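Local coordinates for 3',5'-nucleoside bisphosphate phosphatase (Chromobacterium violaceum, PDB 2YB1), which hydrolyses 3',5'-bisphosphonucleosides to nucleoside 5'-phosphates and orthophosphate, using three manganese ions per subunit, at residues S10-S13 and T18-E21; G98-A103 and G117-A122; I132-F137 and Y157-K162. All coordinates share one frame; numbering follows the deposited sequence.

Interaction 1. Residues S10-S13 and T18-E21; sequences SRTS and TPTE
A capping box opens helix 19-27, and the ST turn at Ser10 packs against it just after the metal ligand His9. Ser10 lays CB over the Thr18-Pro19 peptide, 3.7 Å from Pro19 N, and its OG lies against Pro19 CG. Thr12 brings OG1 to the same Pro19 CG, 3.9 Å away, crossing the ring at about a right angle. Beside them the aliphatic part of Arg11 runs past Thr18, CD lying 3.9 Å from Thr18 CG2, while its NE reaches on to a salt bridge with Asp127. With chi1 at 66°, Thr18 OG1 sits between its own N and carbonyl carbon, where it accepts from Glu21 N at 3.1 Å. Glu21 returns the bond: Thr18 N gives to Glu21 OE1 at 3.0 Å, arriving 37° out of the carboxylate plane. Proline suits the first turn of a helix, having no N-H to lose. Ser10 OG accepts from Thr12 N at 3.1 Å and is also bonded to Asp38, so this buried hydroxyl is satisfied. No hydrogen bond joins the two segments; contact is van der Waals, and the polar groups of Ser10, Arg11 and Thr18 find partners within their own turns or in residues beyond.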
ATOM      1  N   SER A  10      -7.809   4.231  -0.979  1.00  4.29           N
ATOM      2  CA  SER A  10      -8.967   5.079  -1.206  1.00  4.22           C
ATOM      3  C   SER A  10      -8.659   5.952  -2.407  1.00  6.90           C
ATOM      4  O   SER A  10      -7.559   5.866  -2.967  1.00  5.83           O
ATOM      5  CB  SER A  10      -9.221   5.967   0.016  1.00  2.79           C
ATOM      6  OG  SER A  10      -8.260   7.012   0.094  1.00  5.34           O
ATOM      7  N   ARG A  11      -9.612   6.806  -2.791  1.00  4.12           N
ATOM      8  CA  ARG A  11      -9.405   7.725  -3.912  1.00  4.10           C
ATOM      9  C   ARG A  11      -8.294   8.740  -3.647  1.00  5.26           C
ATOM     10  O   ARG A  11      -7.850   9.436  -4.564  1.00  7.15           O
ATOM     11  CB  ARG A  11     -10.717   8.424  -4.300  1.00  6.12           C
ATOM     12  CG  ARG A  11     -11.775   7.470  -4.832  1.00  7.35           C
ATOM     13  CD  ARG A  11     -13.025   8.224  -5.315  1.00  9.06           C
ATOM     14  NE  ARG A  11     -12.786   8.811  -6.628  1.00 13.86           N
ATOM     15  CZ  ARG A  11     -12.881   8.135  -7.773  1.00 19.43           C
ATOM     16  NH1 ARG A  11     -13.228   6.843  -7.758  1.00 20.28           N
ATOM     17  NH2 ARG A  11     -12.634   8.742  -8.933  1.00 18.88           N
ATOM     18  N   THR A  12      -7.829   8.819  -2.398  1.00  5.56           N
ATOM     19  CA  THR A  12      -6.656   9.641  -2.103  1.00  5.78           C
ATOM     20  C   THR A  12      -5.461   9.181  -2.948  1.00  7.86           C
ATOM     21  O   THR A  12      -4.678  10.013  -3.421  1.00  6.82           O
ATOM     22  CB  THR A  12      -6.258   9.630  -0.606  1.00  7.78           C
ATOM     23  OG1 THR A  12      -7.325  10.168   0.179  1.00  9.72           O
ATOM     24  CG2 THR A  12      -4.991  10.486  -0.377  1.00  6.16           C
ATOM     25  N   SER A  13      -5.296   7.871  -3.143  1.00  6.81           N
ATOM     26  CA  SER A  13      -4.310   7.487  -4.142  1.00  6.20           C
ATOM     27  C   SER A  13      -4.881   6.678  -5.305  1.00  4.86           C
ATOM     28  O   SER A  13      -5.423   7.264  -6.246  1.00  4.53           O
ATOM     29  CB  SER A  13      -3.160   6.713  -3.480  1.00  2.79           C
ATOM     30  OG  SER A  13      -3.604   5.522  -2.827  1.00  6.11           O
ATOM     31  N   THR A  18     -13.891   6.505  -1.759  1.00  4.72           N
ATOM     32  CA  THR A  18     -13.406   7.555  -0.872  1.00  5.15           C
ATOM     33  C   THR A  18     -13.044   6.952   0.492  1.00  5.29           C
ATOM     34  O   THR A  18     -13.446   5.832   0.822  1.00  4.65           O
ATOM     35  CB  THR A  18     -14.459   8.665  -0.665  1.00  5.68           C
ATOM     36  OG1 THR A  18     -15.583   8.124   0.042  1.00  7.17           O
ATOM     37  CG2 THR A  18     -14.921   9.236  -2.017  1.00  5.93           C
ATOM     38  N   PRO A  19     -12.279   7.697   1.297  1.00  7.00           N
ATOM     39  CA  PRO A  19     -11.967   7.202   2.641  1.00  6.50           C
ATOM     40  C   PRO A  19     -13.245   6.828   3.410  1.00  8.15           C
ATOM     41  O   PRO A  19     -13.277   5.794   4.069  1.00  7.32           O
ATOM     42  CB  PRO A  19     -11.240   8.395   3.284  1.00  5.81           C
ATOM     43  CG  PRO A  19     -10.582   9.103   2.082  1.00  4.59           C
ATOM     44  CD  PRO A  19     -11.632   8.996   1.006  1.00  4.18           C
ATOM     45  N   THR A  20     -14.292   7.651   3.327  1.00  7.02           N
ATOM     46  CA  THR A  20     -15.536   7.324   4.024  1.00  4.97           C
ATOM     47  C   THR A  20     -16.154   6.040   3.459  1.00  6.45           C
ATOM     48  O   THR A  20     -16.556   5.146   4.212  1.00  5.96           O
ATOM     49  CB  THR A  20     -16.548   8.487   3.997  1.00  6.45           C
ATOM     50  OG1 THR A  20     -16.051   9.561   4.799  1.00  4.81           O
ATOM     51  CG2 THR A  20     -17.887   8.054   4.577  1.00  8.46           C
ATOM     52  N   GLU A  21     -16.200   5.933   2.135  1.00  6.23           N
ATOM     53  CA  GLU A  21     -16.831   4.780   1.497  1.00  5.20           C
ATOM     54  C   GLU A  21     -16.118   3.469   1.803  1.00  3.88           C
ATOM     55  O   GLU A  21     -16.766   2.445   2.023  1.00  4.30           O
ATOM     56  CB  GLU A  21     -16.914   4.977  -0.018  1.00  8.06           C
ATOM     57  CG  GLU A  21     -17.902   6.050  -0.445  1.00  9.71           C
ATOM     58  CD  GLU A  21     -17.798   6.373  -1.929  1.00 11.15           C
ATOM     59  OE1 GLU A  21     -16.769   6.031  -2.550  1.00  8.46           O
ATOM     60  OE2 GLU A  21     -18.741   6.970  -2.469  1.00 11.89           O
TER

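Interaction 2. Residues G98-A103 and G117-A122; sequences GRLERA and GCFDGA. With AMP (adenosine monophosphate), chain E.
Phe119 swings its ring toward Leu100 and Ala103 because CG stands anti to the backbone N (chi1 177°), throwing the ring outward from the first turn of helix 118-123. Arg102, on the other helix, is likewise anti (chi1 171°) and stays extended to NE, which carries its guanidinium to the AMP phosphate. The ring presents its edge: Ala103 CB lies 3.7 Å from Phe119 CE1, and Leu100 CD2 lies 4.0 Å from Phe119 CZ, both near the ring plane. Alanine's small methyl lets the aromatic edge come close to the helix backbone, Phe119 CD1 lying 3.4 Å from Ala103 O. Arg99 and Arg102 grip the phosphate together. Arg99 NH1 and Arg102 NH1 both donate to AMP O3P, at 2.9 and 2.8 Å. Arg99 NH2 takes AMP O2P and Arg102 NH2 takes AMP O1P, each at 2.9 Å. Two-pronged guanidinium groups suit this task, since each spans two oxygens, and their charge probably offsets that of the phosphate. Arg99 NH1 also bonds Ile132 O. Helix 99-112 thus turns its arginines to the nucleotide and Leu100 and Ala103 to helix 118-123, while Ala103 and Ala122 both rest on Phe137 of helix 134-143.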
ATOM      1  N   GLY A  98       7.659  13.609  -8.840  1.00 19.86           N
ATOM      2  CA  GLY A  98       7.847  13.241 -10.235  1.00 16.66           C
ATOM      3  C   GLY A  98       6.701  12.441 -10.840  1.00 11.35           C
ATOM      4  O   GLY A  98       6.773  12.015 -11.990  1.00  9.67           O
ATOM      5  N   ARG A  99       5.647  12.232 -10.061  1.00  7.90           N
ATOM      6  CA  ARG A  99       4.568  11.327 -10.459  1.00  9.77           C
ATOM      7  C   ARG A  99       3.822  11.805 -11.719  1.00  9.47           C
ATOM      8  O   ARG A  99       3.617  11.031 -12.659  1.00  8.71           O
ATOM      9  CB  ARG A  99       3.599  11.126  -9.281  1.00 12.28           C
ATOM     10  CG  ARG A  99       2.920   9.783  -9.251  1.00 13.55           C
ATOM     11  CD  ARG A  99       2.285   9.499  -7.893  1.00 11.56           C
ATOM     12  NE  ARG A  99       2.887   8.345  -7.218  1.00  9.04           N
ATOM     13  CZ  ARG A  99       2.864   7.096  -7.684  1.00  9.74           C
ATOM     14  NH1 ARG A  99       2.273   6.819  -8.845  1.00  5.94           N
ATOM     15  NH2 ARG A  99       3.441   6.116  -6.986  1.00 10.74           N
ATOM     16  N   LEU A 100       3.410  13.072 -11.738  1.00  6.16           N
ATOM     17  CA  LEU A 100       2.686  13.618 -12.891  1.00  6.24           C
ATOM     18  C   LEU A 100       3.518  13.588 -14.175  1.00  8.57           C
ATOM     19  O   LEU A 100       3.030  13.185 -15.240  1.00  8.49           O
ATOM     20  CB  LEU A 100       2.212  15.052 -12.607  1.00  6.44           C
ATOM     21  CG  LEU A 100       0.729  15.140 -12.246  1.00  8.18           C
ATOM     22  CD1 LEU A 100       0.373  16.519 -11.677  1.00  9.23           C
ATOM     23  CD2 LEU A 100      -0.137  14.795 -13.457  1.00  8.09           C
ATOM     24  N   GLU A 101       4.768  14.038 -14.067  1.00  7.35           N
ATOM     25  CA  GLU A 101       5.711  14.012 -15.181  1.00  9.63           C
ATOM     26  C   GLU A 101       5.860  12.589 -15.751  1.00  7.44           C
ATOM     27  O   GLU A 101       5.777  12.373 -16.959  1.00  6.54           O
ATOM     28  CB  GLU A 101       7.060  14.548 -14.691  1.00 13.00           C
ATOM     29  CG  GLU A 101       8.239  14.364 -15.629  1.00 19.39           C
ATOM     30  CD  GLU A 101       9.554  14.826 -14.989  1.00 26.08           C
ATOM     31  OE1 GLU A 101       9.829  14.446 -13.819  1.00 27.33           O
ATOM     32  OE2 GLU A 101      10.316  15.561 -15.660  1.00 27.63           O
ATOM     33  N   ARG A 102       6.082  11.621 -14.867  1.00  4.87           N
ATOM     34  CA  ARG A 102       6.204  10.227 -15.270  1.00  5.39           C
ATOM     35  C   ARG A 102       4.948   9.747 -15.997  1.00  6.94           C
ATOM     36  O   ARG A 102       5.027   8.989 -16.977  1.00  5.78           O
ATOM     37  CB  ARG A 102       6.449   9.369 -14.031  1.00  2.22           C
ATOM     38  CG  ARG A 102       6.403   7.850 -14.221  1.00  3.60           C
ATOM     39  CD  ARG A 102       6.640   7.220 -12.835  1.00  6.55           C
ATOM     40  NE  ARG A 102       6.565   5.758 -12.775  1.00  9.80           N
ATOM     41  CZ  ARG A 102       5.526   5.078 -12.290  1.00  9.21           C
ATOM     42  NH1 ARG A 102       4.447   5.725 -11.838  1.00  8.46           N
ATOM     43  NH2 ARG A 102       5.571   3.748 -12.249  1.00  6.73           N
ATOM     44  N   ALA A 103       3.790  10.181 -15.508  1.00  6.68           N
ATOM     45  CA  ALA A 103       2.515   9.790 -16.112  1.00  8.01           C
ATOM     46  C   ALA A 103       2.321  10.340 -17.523  1.00  6.96           C
ATOM     47  O   ALA A 103       1.808   9.644 -18.394  1.00  6.95           O
ATOM     48  CB  ALA A 103       1.338  10.197 -15.213  1.00  7.87           C
ATOM     49  N   GLY A 117      -4.159   8.577 -26.195  1.00 10.48           N
ATOM     50  CA  GLY A 117      -5.127   9.083 -25.237  1.00  9.71           C
ATOM     51  C   GLY A 117      -5.106   8.469 -23.849  1.00  8.69           C
ATOM     52  O   GLY A 117      -6.036   8.693 -23.076  1.00  8.37           O
ATOM     53  N   CYS A 118      -4.058   7.711 -23.517  1.00  7.51           N
ATOM     54  CA  CYS A 118      -4.016   7.013 -22.227  1.00  7.69           C
ATOM     55  C   CYS A 118      -3.777   7.896 -20.996  1.00  8.20           C
ATOM     56  O   CYS A 118      -4.350   7.642 -19.937  1.00  8.87           O
ATOM     57  CB  CYS A 118      -3.015   5.850 -22.258  1.00  8.83           C
ATOM     58  SG  CYS A 118      -3.532   4.547 -23.394  1.00  9.82           S
ATOM     59  N   PHE A 119      -2.935   8.919 -21.114  1.00  7.84           N
ATOM     60  CA  PHE A 119      -2.787   9.858 -20.000  1.00  7.27           C
ATOM     61  C   PHE A 119      -4.129  10.507 -19.694  1.00 10.54           C
ATOM     62  O   PHE A 119      -4.560  10.545 -18.534  1.00 11.63           O
ATOM     63  CB  PHE A 119      -1.745  10.937 -20.291  1.00  6.06           C
ATOM     64  CG  PHE A 119      -1.614  11.969 -19.184  1.00  7.71           C
ATOM     65  CD1 PHE A 119      -0.918  11.675 -18.019  1.00  6.11           C
ATOM     66  CD2 PHE A 119      -2.181  13.233 -19.317  1.00  8.42           C
ATOM     67  CE1 PHE A 119      -0.790  12.614 -17.005  1.00  5.85           C
ATOM     68  CE2 PHE A 119      -2.067  14.178 -18.300  1.00  6.36           C
ATOM     69  CZ  PHE A 119      -1.375  13.865 -17.140  1.00  6.13           C
ATOM     70  N   ASP A 120      -4.791  11.025 -20.731  1.00  8.50           N
ATOM     71  CA  ASP A 120      -6.090  11.674 -20.534  1.00  7.32           C
ATOM     72  C   ASP A 120      -7.097  10.710 -19.921  1.00  8.90           C
ATOM     73  O   ASP A 120      -7.826  11.068 -18.998  1.00 10.32           O
ATOM     74  CB  ASP A 120      -6.639  12.232 -21.842  1.00  5.29           C
ATOM     75  CG  ASP A 120      -5.878  13.452 -22.332  1.00  9.58           C
ATOM     76  OD1 ASP A 120      -5.043  13.999 -21.584  1.00 12.07           O
ATOM     77  OD2 ASP A 120      -6.132  13.878 -23.466  1.00 11.19           O
ATOM     78  N   GLY A 121      -7.130   9.484 -20.437  1.00  8.39           N
ATOM     79  CA  GLY A 121      -8.058   8.477 -19.947  1.00  9.25           C
ATOM     80  C   GLY A 121      -7.801   8.110 -18.498  1.00 10.96           C
ATOM     81  O   GLY A 121      -8.736   8.003 -17.695  1.00 11.76           O
ATOM     82  N   ALA A 122      -6.529   7.916 -18.157  1.00  9.65           N
ATOM     83  CA  ALA A 122      -6.146   7.612 -16.777  1.00  8.24           C
ATOM     84  C   ALA A 122      -6.593   8.731 -15.836  1.00  9.22           C
ATOM     85  O   ALA A 122      -7.082   8.486 -14.739  1.00 11.21           O
ATOM     86  CB  ALA A 122      -4.618   7.408 -16.682  1.00  5.54           C
TER
HETATM   87  P   AMP E1292       2.739   3.230  -9.622  1.00 11.62           P
HETATM   88  O1P AMP E1292       3.901   2.475 -10.235  1.00 10.81           O
HETATM   89  O2P AMP E1292       3.063   3.478  -8.165  1.00  9.68           O
HETATM   90  O3P AMP E1292       2.384   4.415 -10.485  1.00 11.82           O
HETATM   91  O5' AMP E1292       1.583   2.138  -9.725  1.00 12.93           O
HETATM   92  C5' AMP E1292       1.669   0.923  -9.000  1.00 12.61           C
HETATM   93  C4' AMP E1292       0.306   0.364  -8.688  1.00 11.74           C
HETATM   94  O4' AMP E1292      -0.202  -0.336  -9.846  1.00 11.81           O
HETATM   95  C3' AMP E1292       0.262  -0.676  -7.577  1.00 11.92           C
HETATM   96  O3' AMP E1292       0.214  -0.090  -6.285  1.00 13.75           O
HETATM   97  C2' AMP E1292      -0.977  -1.501  -7.916  1.00  9.66           C
HETATM   98  O2' AMP E1292      -2.150  -0.864  -7.425  1.00  9.93           O
HETATM   99  C1' AMP E1292      -0.995  -1.438  -9.444  1.00 11.04           C
HETATM  100  N9  AMP E1292      -0.436  -2.660 -10.047  1.00 13.87           N
HETATM  101  C8  AMP E1292       0.868  -2.910 -10.294  1.00 15.04           C
HETATM  102  N7  AMP E1292       1.018  -4.149 -10.844  1.00 16.54           N
HETATM  103  C5  AMP E1292      -0.205  -4.707 -10.941  1.00 17.39           C
HETATM  104  C6  AMP E1292      -0.768  -5.988 -11.430  1.00 19.36           C
HETATM  105  N6  AMP E1292       0.035  -6.954 -11.933  1.00 20.41           N
HETATM  106  N1  AMP E1292      -2.111  -6.155 -11.355  1.00 19.78           N
HETATM  107  C2  AMP E1292      -2.930  -5.208 -10.853  1.00 19.65           C
HETATM  108  N3  AMP E1292      -2.487  -4.022 -10.389  1.00 17.34           N
HETATM  109  C4  AMP E1292      -1.161  -3.723 -10.412  1.00 15.57           C

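Interaction 3. Residues I132-F137 and Y157-K162; sequences ISRTHF and YLTPGK. With AMP (adenosine monophosphate), chain E.
Arg134, first residue of helix 134-143 in this PHP-family phosphatase, spans the space between the AMP phosphate and the loop at Leu158. Its CB lies 3.5 Å from AMP O5', and CG passes 3.8 Å from AMP O1P. CD passes Leu158 O, and there the chain bends (chi3 -75°), which lets the two sides of the guanidinium serve different partners. NE donates to AMP O1P at 2.8 Å, nearly straight at 167°, and NH2 adds a weak bond to the same oxygen. NH1 points the other way and donates to Leu158 O at 2.8 Å, almost in line with the carbonyl bond and within the guanidinium plane. The group is therefore held at two edges, which fixes its rotation, while AMP C8 lies over one face, offset toward the rim. Arginine suits the place because its flat group can bind an anion and a carbonyl at once.

The helix start assists. Ser133 and His136 form a capping box: Ser133 OG accepts from Thr135 N, and Ser133 N gives a weak bond to His136 ND1. Arg134 N is left to donate to AMP O3P at 3.1 Å, so the N terminus, with its partial positive charge, probably helps stabilise the phosphate. Thr135 turns its hydroxyl to the ribose and also bonds Asp14, a ligand of manganese.

Leu158 supplies the apolar half. Its backbone has positive phi (63°), its CB is directed toward the helix, and the side chain also touches Val153 of helix 150-156. A type II turn follows from Thr159 to Lys162, with Gly161 at the positive-phi position that glycine adopts readily. Leu158 CD1 comes to rest 3.8 Å from Phe137 CB.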
ATOM      1  N   ILE A 132      -1.384  10.336  -9.612  1.00  6.39           N
ATOM      2  CA  ILE A 132      -1.623   9.550 -10.823  1.00  6.30           C
ATOM      3  C   ILE A 132      -0.727   8.293 -10.870  1.00  6.45           C
ATOM      4  O   ILE A 132       0.486   8.366 -10.664  1.00  7.32           O
ATOM      5  CB  ILE A 132      -1.445  10.428 -12.105  1.00  9.00           C
ATOM      6  CG1 ILE A 132      -1.762   9.634 -13.378  1.00 12.82           C
ATOM      7  CG2 ILE A 132      -0.035  11.040 -12.174  1.00  7.62           C
ATOM      8  CD1 ILE A 132      -3.245   9.316 -13.590  1.00 14.90           C
ATOM      9  N   SER A 133      -1.334   7.151 -11.172  1.00  5.98           N
ATOM     10  CA  SER A 133      -0.706   5.845 -10.935  1.00  6.77           C
ATOM     11  C   SER A 133      -0.917   4.902 -12.119  1.00  5.39           C
ATOM     12  O   SER A 133      -1.867   5.075 -12.868  1.00  4.50           O
ATOM     13  CB  SER A 133      -1.345   5.250  -9.676  1.00  9.33           C
ATOM     14  OG  SER A 133      -1.240   3.850  -9.608  1.00 11.91           O
ATOM     15  N   ARG A 134      -0.041   3.906 -12.274  1.00  6.11           N
ATOM     16  CA  ARG A 134      -0.257   2.834 -13.250  1.00  5.98           C
ATOM     17  C   ARG A 134      -1.639   2.212 -13.075  1.00  6.83           C
ATOM     18  O   ARG A 134      -2.207   1.692 -14.031  1.00  7.57           O
ATOM     19  CB  ARG A 134       0.803   1.730 -13.124  1.00  5.64           C
ATOM     20  CG  ARG A 134       2.202   2.154 -13.591  1.00  8.24           C
ATOM     21  CD  ARG A 134       3.179   0.979 -13.621  1.00  7.56           C
ATOM     22  NE  ARG A 134       3.619   0.599 -12.278  1.00  9.65           N
ATOM     23  CZ  ARG A 134       4.077  -0.603 -11.950  1.00 14.51           C
ATOM     24  NH1 ARG A 134       4.152  -1.560 -12.871  1.00 13.76           N
ATOM     25  NH2 ARG A 134       4.462  -0.854 -10.698  1.00 16.31           N
ATOM     26  N   THR A 135      -2.165   2.241 -11.847  1.00  8.23           N
ATOM     27  CA  THR A 135      -3.491   1.676 -11.567  1.00  8.35           C
ATOM     28  C   THR A 135      -4.563   2.393 -12.368  1.00  8.33           C
ATOM     29  O   THR A 135      -5.450   1.763 -12.939  1.00  4.21           O
ATOM     30  CB  THR A 135      -3.842   1.758 -10.069  1.00  9.33           C
ATOM     31  OG1 THR A 135      -2.858   1.046  -9.308  1.00 10.07           O
ATOM     32  CG2 THR A 135      -5.231   1.157  -9.795  1.00  8.64           C
ATOM     33  N   HIS A 136      -4.476   3.724 -12.409  1.00  8.93           N
ATOM     34  CA  HIS A 136      -5.427   4.519 -13.176  1.00  6.25           C
ATOM     35  C   HIS A 136      -5.312   4.250 -14.679  1.00  5.36           C
ATOM     36  O   HIS A 136      -6.332   4.190 -15.380  1.00  9.33           O
ATOM     37  CB  HIS A 136      -5.245   6.004 -12.882  1.00  8.58           C
ATOM     38  CG  HIS A 136      -5.349   6.348 -11.430  1.00  8.51           C
ATOM     39  ND1 HIS A 136      -4.305   6.904 -10.719  1.00  8.80           N
ATOM     40  CD2 HIS A 136      -6.365   6.200 -10.549  1.00  9.22           C
ATOM     41  CE1 HIS A 136      -4.684   7.103  -9.469  1.00  9.67           C
ATOM     42  NE2 HIS A 136      -5.932   6.690  -9.341  1.00  9.31           N
ATOM     43  N   PHE A 137      -4.085   4.077 -15.172  1.00  3.57           N
ATOM     44  CA  PHE A 137      -3.856   3.724 -16.575  1.00  6.25           C
ATOM     45  C   PHE A 137      -4.510   2.389 -16.891  1.00  7.55           C
ATOM     46  O   PHE A 137      -5.121   2.218 -17.943  1.00  7.12           O
ATOM     47  CB  PHE A 137      -2.353   3.652 -16.900  1.00  5.27           C
ATOM     48  CG  PHE A 137      -1.737   4.990 -17.239  1.00  5.78           C
ATOM     49  CD1 PHE A 137      -1.408   5.897 -16.235  1.00  5.54           C
ATOM     50  CD2 PHE A 137      -1.515   5.347 -18.560  1.00  5.33           C
ATOM     51  CE1 PHE A 137      -0.855   7.137 -16.551  1.00  7.24           C
ATOM     52  CE2 PHE A 137      -0.968   6.585 -18.880  1.00  6.14           C
ATOM     53  CZ  PHE A 137      -0.635   7.479 -17.866  1.00  6.72           C
ATOM     54  N   TYR A 157       1.609  -4.384 -20.831  1.00 13.47           N
ATOM     55  CA  TYR A 157       1.903  -2.952 -20.710  1.00 12.42           C
ATOM     56  C   TYR A 157       2.258  -2.592 -19.291  1.00 12.58           C
ATOM     57  O   TYR A 157       2.013  -3.363 -18.376  1.00 13.16           O
ATOM     58  CB  TYR A 157       0.688  -2.094 -21.082  1.00 10.45           C
ATOM     59  CG  TYR A 157       0.134  -2.337 -22.457  1.00 13.34           C
ATOM     60  CD1 TYR A 157       0.818  -1.895 -23.586  1.00 13.65           C
ATOM     61  CD2 TYR A 157      -1.074  -3.000 -22.630  1.00 15.15           C
ATOM     62  CE1 TYR A 157       0.320  -2.116 -24.854  1.00 14.96           C
ATOM     63  CE2 TYR A 157      -1.587  -3.218 -23.902  1.00 16.96           C
ATOM     64  CZ  TYR A 157      -0.878  -2.772 -25.008  1.00 17.49           C
ATOM     65  OH  TYR A 157      -1.369  -2.979 -26.274  1.00 20.88           O
ATOM     66  N   LEU A 158       2.825  -1.405 -19.116  1.00 11.40           N
ATOM     67  CA  LEU A 158       2.973  -0.817 -17.789  1.00 12.13           C
ATOM     68  C   LEU A 158       3.870  -1.655 -16.890  1.00 13.29           C
ATOM     69  O   LEU A 158       3.801  -1.546 -15.672  1.00 15.54           O
ATOM     70  CB  LEU A 158       1.600  -0.648 -17.132  1.00 10.31           C
ATOM     71  CG  LEU A 158       0.608   0.203 -17.937  1.00 10.41           C
ATOM     72  CD1 LEU A 158      -0.769   0.245 -17.242  1.00 10.65           C
ATOM     73  CD2 LEU A 158       1.168   1.603 -18.118  1.00  7.89           C
ATOM     74  N   THR A 159       4.719  -2.473 -17.503  1.00 11.94           N
ATOM     75  CA  THR A 159       5.740  -3.223 -16.780  1.00 13.58           C
ATOM     76  C   THR A 159       7.044  -3.154 -17.578  1.00 13.76           C
ATOM     77  O   THR A 159       7.010  -2.914 -18.791  1.00 12.69           O
ATOM     78  CB  THR A 159       5.331  -4.696 -16.582  1.00 15.51           C
ATOM     79  OG1 THR A 159       4.945  -5.258 -17.843  1.00 17.42           O
ATOM     80  CG2 THR A 159       4.160  -4.804 -15.613  1.00 17.08           C
ATOM     81  N   PRO A 160       8.192  -3.386 -16.912  1.00 14.88           N
ATOM     82  CA  PRO A 160       9.494  -3.225 -17.575  1.00 14.89           C
ATOM     83  C   PRO A 160       9.562  -3.953 -18.915  1.00 12.63           C
ATOM     84  O   PRO A 160       9.155  -5.109 -19.017  1.00 12.76           O
ATOM     85  CB  PRO A 160      10.473  -3.851 -16.576  1.00 15.89           C
ATOM     86  CG  PRO A 160       9.813  -3.661 -15.246  1.00 18.25           C
ATOM     87  CD  PRO A 160       8.334  -3.796 -15.501  1.00 16.60           C
ATOM     88  N   GLY A 161      10.059  -3.263 -19.935  1.00 11.04           N
ATOM     89  CA  GLY A 161      10.155  -3.815 -21.272  1.00  9.87           C
ATOM     90  C   GLY A 161       8.907  -3.672 -22.121  1.00 10.95           C
ATOM     91  O   GLY A 161       8.932  -4.010 -23.300  1.00 10.45           O
ATOM     92  N   LYS A 162       7.812  -3.182 -21.535  1.00 12.65           N
ATOM     93  CA  LYS A 162       6.546  -3.047 -22.267  1.00 11.86           C
ATOM     94  C   LYS A 162       6.149  -1.581 -22.379  1.00 10.97           C
ATOM     95  O   LYS A 162       6.508  -0.771 -21.530  1.00 10.40           O
ATOM     96  CB  LYS A 162       5.411  -3.812 -21.570  1.00 14.81           C
ATOM     97  CG  LYS A 162       5.696  -5.266 -21.223  1.00 17.67           C
ATOM     98  CD  LYS A 162       5.589  -6.162 -22.431  1.00 22.69           C
ATOM     99  CE  LYS A 162       5.901  -7.607 -22.057  1.00 27.72           C
ATOM    100  NZ  LYS A 162       6.146  -8.440 -23.270  1.00 31.68           N
TER
HETATM  101  P   AMP E1292       2.739   3.230  -9.622  1.00 11.62           P
HETATM  102  O1P AMP E1292       3.901   2.475 -10.235  1.00 10.81           O
HETATM  103  O2P AMP E1292       3.063   3.478  -8.165  1.00  9.68           O
HETATM  104  O3P AMP E1292       2.384   4.415 -10.485  1.00 11.82           O
HETATM  105  O5' AMP E1292       1.583   2.138  -9.725  1.00 12.93           O
HETATM  106  C5' AMP E1292       1.669   0.923  -9.000  1.00 12.61           C
HETATM  107  C4' AMP E1292       0.306   0.364  -8.688  1.00 11.74           C
HETATM  108  O4' AMP E1292      -0.202  -0.336  -9.846  1.00 11.81           O
HETATM  109  C3' AMP E1292       0.262  -0.676  -7.577  1.00 11.92           C
HETATM  110  O3' AMP E1292       0.214  -0.090  -6.285  1.00 13.75           O
HETATM  111  C2' AMP E1292      -0.977  -1.501  -7.916  1.00  9.66           C
HETATM  112  O2' AMP E1292      -2.150  -0.864  -7.425  1.00  9.93           O
HETATM  113  C1' AMP E1292      -0.995  -1.438  -9.444  1.00 11.04           C
HETATM  114  N9  AMP E1292      -0.436  -2.660 -10.047  1.00 13.87           N
HETATM  115  C8  AMP E1292       0.868  -2.910 -10.294  1.00 15.04           C
HETATM  116  N7  AMP E1292       1.018  -4.149 -10.844  1.00 16.54           N
HETATM  117  C5  AMP E1292      -0.205  -4.707 -10.941  1.00 17.39           C
HETATM  118  C6  AMP E1292      -0.768  -5.988 -11.430  1.00 19.36           C
HETATM  119  N6  AMP E1292       0.035  -6.954 -11.933  1.00 20.41           N
HETATM  120  N1  AMP E1292      -2.111  -6.155 -11.355  1.00 19.78           N
HETATM  121  C2  AMP E1292      -2.930  -5.208 -10.853  1.00 19.65           C
HETATM  122  N3  AMP E1292      -2.487  -4.022 -10.389  1.00 17.34           N
HETATM  123  C4  AMP E1292      -1.161  -3.723 -10.412  1.00 15.57           C

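Overall arrangement
From the N terminus, interaction 1 comes first and closes the short loop between strand 4-5 and helix 19-27. Interaction 2 then closes a helical hairpin, with most of helix 99-112 between its segments. Interaction 3 spans the rest of helix 134-143 and helix 150-156 before reaching the 157-162 loop. The three follow in series; none nests or crosses. Interactions 2 and 3, centres about 10 Å apart, meet around AMP and through Ala103 with Ile132 and Phe137, packing helices 99-112 and 134-143, which supply AMP ligands, together with helix 118-123. The centre of interaction 1 lies about 20 Å from that of interaction 2 and about 21 Å from that of interaction 3, yet it touches interaction 3 where Ser13 O meets His136 NE2.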